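N-acetylglucosamine-6-phosphate deacetylase (Thermotoga maritima, PDB 1O12) probably catalyses the metal-dependent deacetylation of N-acetylglucosamine-6-phosphate to glucosamine-6-phosphate and acetate. Local coordinates at residues Glu27-Asp31 / Val42-Cys47; Val52-Gly56 / Arg342-Ala346; Ala191-Phe196 / Glu221-Ala227. One frame throughout, in Å; residues are numbered along the deposited sequence.

The three contacts illustrate how chemistry follows place in a two-domain amidohydrolase. Contact 1 lies at the surface, in a hairpin of the small beta domain, and is written mainly in backbone hydrogen bonds with a salt bridge at its margin. Contact 2 is buried and almost wholly apolar, setting the loop 342-346 against strand 52-59; it adjoins contact 1, for Val42 CG2 packs on Ala346 CA, and both reach the same region of beta structure. Contact 3, also buried, belongs to the barrel, about 35 Å from contact 2 between centres. There two helix starts meet, combining a shared carboxylate with aromatic and aliphatic packing, closer to the iron site.

Contact 1. Residues Glu27-Asp31 / Val42-Cys47; sequences EFTGD and VEKREC
Asp31 and Gly30 pair with Glu43 and Lys44 in an antiparallel beta hairpin, formed by strands 26-35 and 38-44 at the surface of the small beta domain that accompanies the barrel in this family. Asp31 and Glu43 form a hydrogen-bonded pair: Glu43 N reaches Asp31 O at 2.8 Å, and Asp31 N returns a bond to Glu43 O. Gly30 faces Lys44 in a non-hydrogen-bonded pair, and its lack of a side chain lets Gly30 CA lie 3.0 Å from Glu43 O. Beyond the regular strand the pairing continues, since Arg45 N donates to Thr29 O at 2.9 Å. Thr29 then adds its hydroxyl: with OG1 between the backbone N and carbonyl carbon (chi1 62°), it donates to Arg45 O, though the modelled length of this bond is doubtfully short. On the apolar side, the edge of the Phe28 ring meets a methyl group, CZ standing 4.1 Å from Val42 CG1, while Phe28 also packs on Ile20 of strand 18-22. Arg45 bends at its second and third torsions, bringing its guanidinium to Asp31, whose OD2 is bonded to Lys17 N. Carboxylate and guanidinium planes stand 80° apart, so the two groups do not meet as a flat fork; the salt bridge rests on a weak, bent bond of 2.9 Å from Arg45 NH2 to Asp31 OD1.

Contact 2. Residues Val52-Gly56 / Arg342-Ala346; sequences VLMPG and RGRIA
Gly343 lies against the ring of Pro55, and from there the loop runs over the strand 52-55 with its main chain and one isoleucine doing most of the touching. The glycine has a positive phi of 70°, a conformation that suits a residue without a beta carbon, and Gly343 C comes within 3.5 Å of Pro55 CB. A water bridges the same end of the contact, donating to Gly56 O at 2.6 Å and accepting a weak bond from Gly343 N. Arg344 contributes mainly backbone, its N being 3.7 Å from Pro55 CB; its side chain turns away to form a salt bridge with Asp22 through NE. Ile345 carries the apolar part. With CG1 anti to its own carbonyl carbon (chi1 -64°) and the chain extended beyond it, Ile345 CG1 passes Pro55 CG at 4.1 Å and the terminal CD1 reaches Leu53. Touching both backbone and side chain of the leucine, Ile345 CD1 lies 3.4 Å from Leu53 O and 3.9 Å from Leu53 CD2. Ile345 packs further on Ile20 and Leu353, and its N is bonded to Asp22 OD1. Strand 52-59 pairs with strands 18-22 and 353-356 as well as with barrel strand 87-93, and the loop thus packs where the chain passes from the small beta domain into the TIM barrel, the two-domain architecture characteristic of NagA-type amidohydrolases.

Contact 3. Residues Ala191-Phe196 / Glu221-Ala227; sequences ATFEEF and EIGITGA
Two helix N-termini meet here, and Glu221 ties them together by accepting from Phe193 N of one and from Gly223 N in the turn leading into the other. Both bonds fall on Glu221 OE2 and measure 2.8 Å from Phe193 N and 2.8 Å from Gly223 N; Gly223 N is met by the anti lone pair of this oxygen, while Phe193 N stands 35° out of the carboxylate plane. A bend at the second torsion (chi2 50°) folds the chain back toward the turn that follows it, with OE1 lying against Thr192 CB. Replacing Glu221 by an alanine would probably leave both amides without this acceptor and remove the polar link between the two helix starts. Thr192 and Glu195 complete the first start as a capping box, Thr192 N bonding to Glu195 OE1 and Glu195 N to Thr192 OG1. Phe193 runs beside Ile222, with CD1 3.5 Å from Ile222 CD1. Phe196 CD2 meets Ala227 CB at 3.4 Å, and its CB packs on Ile224 CG1. Phe196 and Ile224 also rest on Ala186 of barrel strand 183-186, whereas Phe193 and Ile222 pack on Glu248 of the second subunit, placing helices 193-200 and 223-230 between the barrel wall and the dimer partner.

Contact 1. Residues Glu27-Asp31 / Val42-Cys47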
loop_
_atom_site.group_PDB
_atom_site.type_symbol
_atom_site.label_atom_id
_atom_site.label_comp_id
_atom_site.label_asym_id
_atom_site.label_seq_id
_atom_site.Cartn_x
_atom_site.Cartn_y
_atom_site.Cartn_z
ATOM N N GLU A 27 -7.730 -26.086 7.286
ATOM C CA GLU A 27 -7.546 -27.255 6.441
ATOM C C GLU A 27 -7.185 -28.490 7.256
ATOM O O GLU A 27 -6.400 -28.413 8.177
ATOM C CB GLU A 27 -6.477 -26.985 5.395
ATOM C CG GLU A 27 -5.287 -26.315 5.970
ATOM C CD GLU A 27 -4.468 -25.645 4.917
ATOM O OE1 GLU A 27 -3.678 -26.346 4.257
ATOM O OE2 GLU A 27 -4.637 -24.420 4.736
ATOM N N PHE A 28 -7.762 -29.633 6.898
ATOM C CA PHE A 28 -7.509 -30.859 7.642
ATOM C C PHE A 28 -7.982 -32.101 6.903
ATOM O O PHE A 28 -8.900 -32.031 6.084
ATOM C CB PHE A 28 -8.207 -30.754 8.990
ATOM C CG PHE A 28 -9.653 -30.380 8.889
ATOM C CD1 PHE A 28 -10.611 -31.333 8.548
ATOM C CD2 PHE A 28 -10.061 -29.065 9.118
ATOM C CE1 PHE A 28 -11.955 -30.983 8.431
ATOM C CE2 PHE A 28 -11.410 -28.703 9.005
ATOM C CZ PHE A 28 -12.356 -29.662 8.661
ATOM N N THR A 29 -7.348 -33.234 7.181
ATOM C CA THR A 29 -7.736 -34.480 6.527
ATOM C C THR A 29 -9.014 -34.990 7.151
ATOM O O THR A 29 -9.248 -34.824 8.352
ATOM C CB THR A 29 -6.666 -35.568 6.668
ATOM O OG1 THR A 29 -6.483 -35.882 8.056
ATOM C CG2 THR A 29 -5.359 -35.101 6.078
ATOM N N GLY A 30 -9.846 -35.604 6.325
ATOM C CA GLY A 30 -11.116 -36.130 6.799
ATOM C C GLY A 30 -12.018 -36.589 5.657
ATOM O O GLY A 30 -11.552 -36.863 4.540
ATOM N N ASP A 31 -13.314 -36.680 5.935
ATOM C CA ASP A 31 -14.297 -37.111 4.942
ATOM C C ASP A 31 -15.462 -36.122 4.984
ATOM O O ASP A 31 -15.745 -35.530 6.043
ATOM C CB ASP A 31 -14.817 -38.528 5.267
ATOM C CG ASP A 31 -13.691 -39.566 5.425
ATOM O OD1 ASP A 31 -13.951 -40.669 5.985
ATOM O OD2 ASP A 31 -12.547 -39.294 4.997
ATOM N N VAL A 42 -19.029 -33.344 8.147
ATOM C CA VAL A 42 -17.631 -33.047 7.874
ATOM C C VAL A 42 -16.856 -33.712 9.009
ATOM O O VAL A 42 -16.862 -33.211 10.141
ATOM C CB VAL A 42 -17.372 -31.527 7.897
ATOM C CG1 VAL A 42 -15.952 -31.236 7.505
ATOM C CG2 VAL A 42 -18.309 -30.833 6.958
ATOM N N GLU A 43 -16.210 -34.842 8.728
ATOM C CA GLU A 43 -15.466 -35.541 9.774
ATOM C C GLU A 43 -13.944 -35.483 9.675
ATOM O O GLU A 43 -13.344 -36.047 8.757
ATOM C CB GLU A 43 -15.883 -37.003 9.839
ATOM C CG GLU A 43 -15.148 -37.767 10.924
ATOM C CD GLU A 43 -15.540 -39.236 10.972
ATOM O OE1 GLU A 43 -16.769 -39.520 11.020
ATOM O OE2 GLU A 43 -14.620 -40.098 10.966
ATOM N N LYS A 44 -13.332 -34.814 10.648
ATOM C CA LYS A 44 -11.884 -34.672 10.725
ATOM C C LYS A 44 -11.344 -36.046 11.089
ATOM O O LYS A 44 -11.661 -36.576 12.136
ATOM C CB LYS A 44 -11.529 -33.648 11.810
ATOM C CG LYS A 44 -10.035 -33.446 12.046
ATOM C CD LYS A 44 -9.752 -32.633 13.332
ATOM C CE LYS A 44 -8.251 -32.653 13.726
ATOM N NZ LYS A 44 -7.964 -31.883 14.983
ATOM N N ARG A 45 -10.551 -36.631 10.205
ATOM C CA ARG A 45 -9.983 -37.945 10.452
ATOM C C ARG A 45 -8.502 -37.919 10.075
ATOM O O ARG A 45 -8.164 -37.578 8.949
ATOM C CB ARG A 45 -10.697 -39.009 9.606
ATOM C CG ARG A 45 -10.276 -40.441 9.962
ATOM C CD ARG A 45 -9.955 -41.318 8.735
ATOM N NE ARG A 45 -11.144 -41.799 8.039
ATOM C CZ ARG A 45 -11.112 -42.558 6.949
ATOM N NH1 ARG A 45 -9.950 -42.930 6.428
ATOM N NH2 ARG A 45 -12.247 -42.932 6.376
ATOM N N GLU A 46 -7.621 -38.283 11.007
ATOM C CA GLU A 46 -6.183 -38.278 10.720
ATOM C C GLU A 46 -5.768 -39.498 9.925
ATOM O O GLU A 46 -5.783 -40.616 10.437
ATOM C CB GLU A 46 -5.354 -38.188 12.015
ATOM C CG GLU A 46 -5.478 -36.825 12.733
ATOM C CD GLU A 46 -4.400 -36.598 13.798
ATOM O OE1 GLU A 46 -3.200 -36.607 13.435
ATOM O OE2 GLU A 46 -4.757 -36.406 14.992
ATOM N N CYS A 47 -5.402 -39.255 8.667
ATOM C CA CYS A 47 -4.972 -40.291 7.727
ATOM C C CYS A 47 -4.163 -39.576 6.649
ATOM O O CYS A 47 -3.843 -38.396 6.815
ATOM C CB CYS A 47 -6.187 -40.962 7.095
ATOM S SG CYS A 47 -7.256 -39.789 6.201
#

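Contact 2. Residues Val52-Gly56 / Arg342-Ala346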
loop_
_atom_site.group_PDB
_atom_site.type_symbol
_atom_site.label_atom_id
_atom_site.label_comp_id
_atom_site.label_asym_id
_atom_site.label_seq_id
_atom_site.Cartn_x
_atom_site.Cartn_y
_atom_site.Cartn_z
ATOM N N VAL A 52 -7.134 -32.571 -2.704
ATOM C CA VAL A 52 -7.640 -31.416 -1.973
ATOM C C VAL A 52 -9.096 -31.216 -2.324
ATOM O O VAL A 52 -9.494 -31.426 -3.462
ATOM C CB VAL A 52 -6.848 -30.115 -2.334
ATOM C CG1 VAL A 52 -7.310 -28.960 -1.456
ATOM C CG2 VAL A 52 -5.361 -30.349 -2.175
ATOM N N LEU A 53 -9.892 -30.833 -1.337
ATOM C CA LEU A 53 -11.317 -30.571 -1.560
ATOM C C LEU A 53 -11.549 -29.143 -1.087
ATOM O O LEU A 53 -11.231 -28.805 0.062
ATOM C CB LEU A 53 -12.191 -31.507 -0.740
ATOM C CG LEU A 53 -13.667 -31.488 -1.155
ATOM C CD1 LEU A 53 -13.811 -32.268 -2.442
ATOM C CD2 LEU A 53 -14.574 -32.113 -0.073
HETATM N N MSE A 54 -12.078 -28.304 -1.969
HETATM C CA MSE A 54 -12.338 -26.910 -1.624
HETATM C C MSE A 54 -13.753 -26.513 -2.046
HETATM O O MSE A 54 -14.400 -27.223 -2.832
HETATM C CB MSE A 54 -11.364 -25.980 -2.358
HETATM C CG MSE A 54 -9.890 -26.332 -2.281
HETATM SE SE MSE A 54 -8.792 -25.019 -3.299
HETATM C CE MSE A 54 -9.161 -23.455 -2.142
ATOM N N PRO A 55 -14.247 -25.372 -1.531
ATOM C CA PRO A 55 -15.593 -24.896 -1.892
ATOM C C PRO A 55 -15.562 -24.583 -3.394
ATOM O O PRO A 55 -14.525 -24.182 -3.907
ATOM C CB PRO A 55 -15.751 -23.625 -1.053
ATOM C CG PRO A 55 -14.896 -23.920 0.144
ATOM C CD PRO A 55 -13.659 -24.535 -0.475
ATOM N N GLY A 56 -16.672 -24.797 -4.095
ATOM C CA GLY A 56 -16.703 -24.517 -5.519
ATOM C C GLY A 56 -16.294 -23.068 -5.788
ATOM O O GLY A 56 -16.782 -22.157 -5.138
ATOM N N ARG A 342 -22.870 -21.102 0.743
ATOM C CA ARG A 342 -21.927 -21.443 -0.316
ATOM C C ARG A 342 -20.555 -20.999 0.203
ATOM O O ARG A 342 -20.479 -20.336 1.226
ATOM C CB ARG A 342 -22.284 -20.659 -1.577
ATOM C CG ARG A 342 -22.475 -21.465 -2.829
ATOM C CD ARG A 342 -23.719 -22.311 -2.772
ATOM N NE ARG A 342 -24.955 -21.527 -2.747
ATOM C CZ ARG A 342 -25.374 -20.743 -3.735
ATOM N NH1 ARG A 342 -24.649 -20.626 -4.842
ATOM N NH2 ARG A 342 -26.528 -20.090 -3.622
ATOM N N GLY A 343 -19.486 -21.379 -0.490
ATOM C CA GLY A 343 -18.139 -20.979 -0.097
ATOM C C GLY A 343 -17.641 -21.623 1.182
ATOM O O GLY A 343 -16.725 -21.131 1.833
ATOM N N ARG A 344 -18.240 -22.748 1.535
ATOM C CA ARG A 344 -17.872 -23.442 2.749
ATOM C C ARG A 344 -17.967 -24.947 2.569
ATOM O O ARG A 344 -18.621 -25.444 1.646
ATOM C CB ARG A 344 -18.828 -23.042 3.885
ATOM C CG ARG A 344 -18.826 -21.555 4.270
ATOM C CD ARG A 344 -17.542 -21.196 4.987
ATOM N NE ARG A 344 -17.302 -21.976 6.208
ATOM C CZ ARG A 344 -18.015 -21.885 7.338
ATOM N NH1 ARG A 344 -19.048 -21.043 7.426
ATOM N NH2 ARG A 344 -17.667 -22.621 8.403
ATOM N N ILE A 345 -17.273 -25.651 3.454
ATOM C CA ILE A 345 -17.316 -27.096 3.533
ATOM C C ILE A 345 -17.579 -27.279 5.010
ATOM O O ILE A 345 -16.672 -27.580 5.781
ATOM C CB ILE A 345 -15.998 -27.820 3.210
ATOM C CG1 ILE A 345 -15.592 -27.588 1.750
ATOM C CG2 ILE A 345 -16.207 -29.336 3.446
ATOM C CD1 ILE A 345 -14.391 -28.449 1.301
ATOM N N ALA A 346 -18.830 -27.053 5.383
ATOM C CA ALA A 346 -19.287 -27.174 6.758
ATOM C C ALA A 346 -20.715 -27.744 6.767
ATOM O O ALA A 346 -21.504 -27.528 5.852
ATOM C CB ALA A 346 -19.260 -25.786 7.438
HETATM O O HOH W 1 -18.867 -21.989 -3.679
#

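Contact 3. Residues Ala191-Phe196 / Glu221-Ala227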
loop_
_atom_site.group_PDB
_atom_site.type_symbol
_atom_site.label_atom_id
_atom_site.label_comp_id
_atom_site.label_asym_id
_atom_site.label_seq_id
_atom_site.Cartn_x
_atom_site.Cartn_y
_atom_site.Cartn_z
ATOM N N ALA A 191 -12.387 9.105 -9.732
ATOM C CA ALA A 191 -12.826 9.654 -8.467
ATOM C C ALA A 191 -11.718 9.765 -7.410
ATOM O O ALA A 191 -10.803 8.928 -7.312
ATOM C CB ALA A 191 -13.979 8.820 -7.918
ATOM N N THR A 192 -11.837 10.803 -6.599
ATOM C CA THR A 192 -10.894 11.060 -5.539
ATOM C C THR A 192 -11.273 10.180 -4.366
ATOM O O THR A 192 -12.258 9.464 -4.406
ATOM C CB THR A 192 -10.991 12.525 -5.087
ATOM O OG1 THR A 192 -12.329 12.783 -4.642
ATOM C CG2 THR A 192 -10.666 13.471 -6.244
ATOM N N PHE A 193 -10.478 10.257 -3.310
ATOM C CA PHE A 193 -10.731 9.507 -2.101
ATOM C C PHE A 193 -12.057 9.910 -1.471
ATOM O O PHE A 193 -12.809 9.046 -0.997
ATOM C CB PHE A 193 -9.614 9.757 -1.102
ATOM C CG PHE A 193 -9.852 9.132 0.238
ATOM C CD1 PHE A 193 -9.628 7.775 0.434
ATOM C CD2 PHE A 193 -10.293 9.903 1.305
ATOM C CE1 PHE A 193 -9.837 7.196 1.660
ATOM C CE2 PHE A 193 -10.508 9.327 2.553
ATOM C CZ PHE A 193 -10.277 7.967 2.728
ATOM N N GLU A 194 -12.360 11.208 -1.467
ATOM C CA GLU A 194 -13.609 11.670 -0.852
ATOM C C GLU A 194 -14.851 11.305 -1.657
ATOM O O GLU A 194 -15.918 11.084 -1.075
ATOM C CB GLU A 194 -13.588 13.198 -0.612
ATOM C CG GLU A 194 -12.550 13.690 0.437
ATOM C CD GLU A 194 -12.741 13.089 1.850
ATOM O OE1 GLU A 194 -11.785 13.195 2.663
ATOM O OE2 GLU A 194 -13.831 12.523 2.154
ATOM N N GLU A 195 -14.718 11.259 -2.982
ATOM C CA GLU A 195 -15.859 10.916 -3.814
ATOM C C GLU A 195 -16.193 9.447 -3.656
ATOM O O GLU A 195 -17.358 9.056 -3.648
ATOM C CB GLU A 195 -15.593 11.257 -5.270
ATOM C CG GLU A 195 -15.536 12.744 -5.510
ATOM C CD GLU A 195 -15.082 13.088 -6.915
ATOM O OE1 GLU A 195 -14.058 12.529 -7.384
ATOM O OE2 GLU A 195 -15.757 13.936 -7.543
ATOM N N PHE A 196 -15.164 8.629 -3.510
ATOM C CA PHE A 196 -15.386 7.218 -3.288
ATOM C C PHE A 196 -16.020 7.076 -1.907
ATOM O O PHE A 196 -16.964 6.309 -1.734
ATOM C CB PHE A 196 -14.068 6.452 -3.324
ATOM C CG PHE A 196 -14.178 5.065 -2.803
ATOM C CD1 PHE A 196 -14.602 4.038 -3.622
ATOM C CD2 PHE A 196 -13.916 4.800 -1.474
ATOM C CE1 PHE A 196 -14.765 2.753 -3.117
ATOM C CE2 PHE A 196 -14.079 3.526 -0.958
ATOM C CZ PHE A 196 -14.501 2.502 -1.770
ATOM N N GLU A 221 -3.495 12.963 -2.808
ATOM C CA GLU A 221 -4.787 12.456 -3.253
ATOM C C GLU A 221 -4.563 10.960 -3.481
ATOM O O GLU A 221 -4.000 10.558 -4.518
ATOM C CB GLU A 221 -5.224 13.125 -4.560
ATOM C CG GLU A 221 -6.520 12.565 -5.111
ATOM C CD GLU A 221 -7.610 12.520 -4.068
ATOM O OE1 GLU A 221 -8.109 13.605 -3.683
ATOM O OE2 GLU A 221 -7.957 11.401 -3.621
ATOM N N ILE A 222 -4.986 10.146 -2.516
ATOM C CA ILE A 222 -4.781 8.716 -2.625
ATOM C C ILE A 222 -5.790 8.053 -3.548
ATOM O O ILE A 222 -5.560 6.931 -4.035
ATOM C CB ILE A 222 -4.747 8.036 -1.219
ATOM C CG1 ILE A 222 -6.093 8.142 -0.521
ATOM C CG2 ILE A 222 -3.673 8.704 -0.357
ATOM C CD1 ILE A 222 -6.138 7.335 0.756
ATOM N N GLY A 223 -6.885 8.768 -3.816
ATOM C CA GLY A 223 -7.922 8.281 -4.718
ATOM C C GLY A 223 -8.563 6.941 -4.372
ATOM O O GLY A 223 -8.444 6.427 -3.239
ATOM N N ILE A 224 -9.262 6.375 -5.353
ATOM C CA ILE A 224 -9.925 5.085 -5.161
ATOM C C ILE A 224 -8.902 4.003 -4.848
ATOM O O ILE A 224 -9.159 3.109 -4.055
ATOM C CB ILE A 224 -10.731 4.627 -6.430
ATOM C CG1 ILE A 224 -11.967 5.492 -6.635
ATOM C CG2 ILE A 224 -11.183 3.171 -6.257
ATOM C CD1 ILE A 224 -13.104 4.747 -7.333
ATOM N N THR A 225 -7.751 4.076 -5.500
ATOM C CA THR A 225 -6.691 3.091 -5.295
ATOM C C THR A 225 -6.257 3.122 -3.845
ATOM O O THR A 225 -6.003 2.083 -3.243
ATOM C CB THR A 225 -5.490 3.420 -6.187
ATOM O OG1 THR A 225 -5.967 3.589 -7.525
ATOM C CG2 THR A 225 -4.432 2.337 -6.123
ATOM N N GLY A 226 -6.179 4.331 -3.301
ATOM C CA GLY A 226 -5.768 4.510 -1.924
ATOM C C GLY A 226 -6.850 4.074 -0.970
ATOM O O GLY A 226 -6.569 3.500 0.087
ATOM N N ALA A 227 -8.093 4.355 -1.334
ATOM C CA ALA A 227 -9.224 3.937 -0.522
ATOM C C ALA A 227 -9.192 2.422 -0.504
ATOM O O ALA A 227 -9.298 1.807 0.553
ATOM C CB ALA A 227 -10.526 4.418 -1.130
#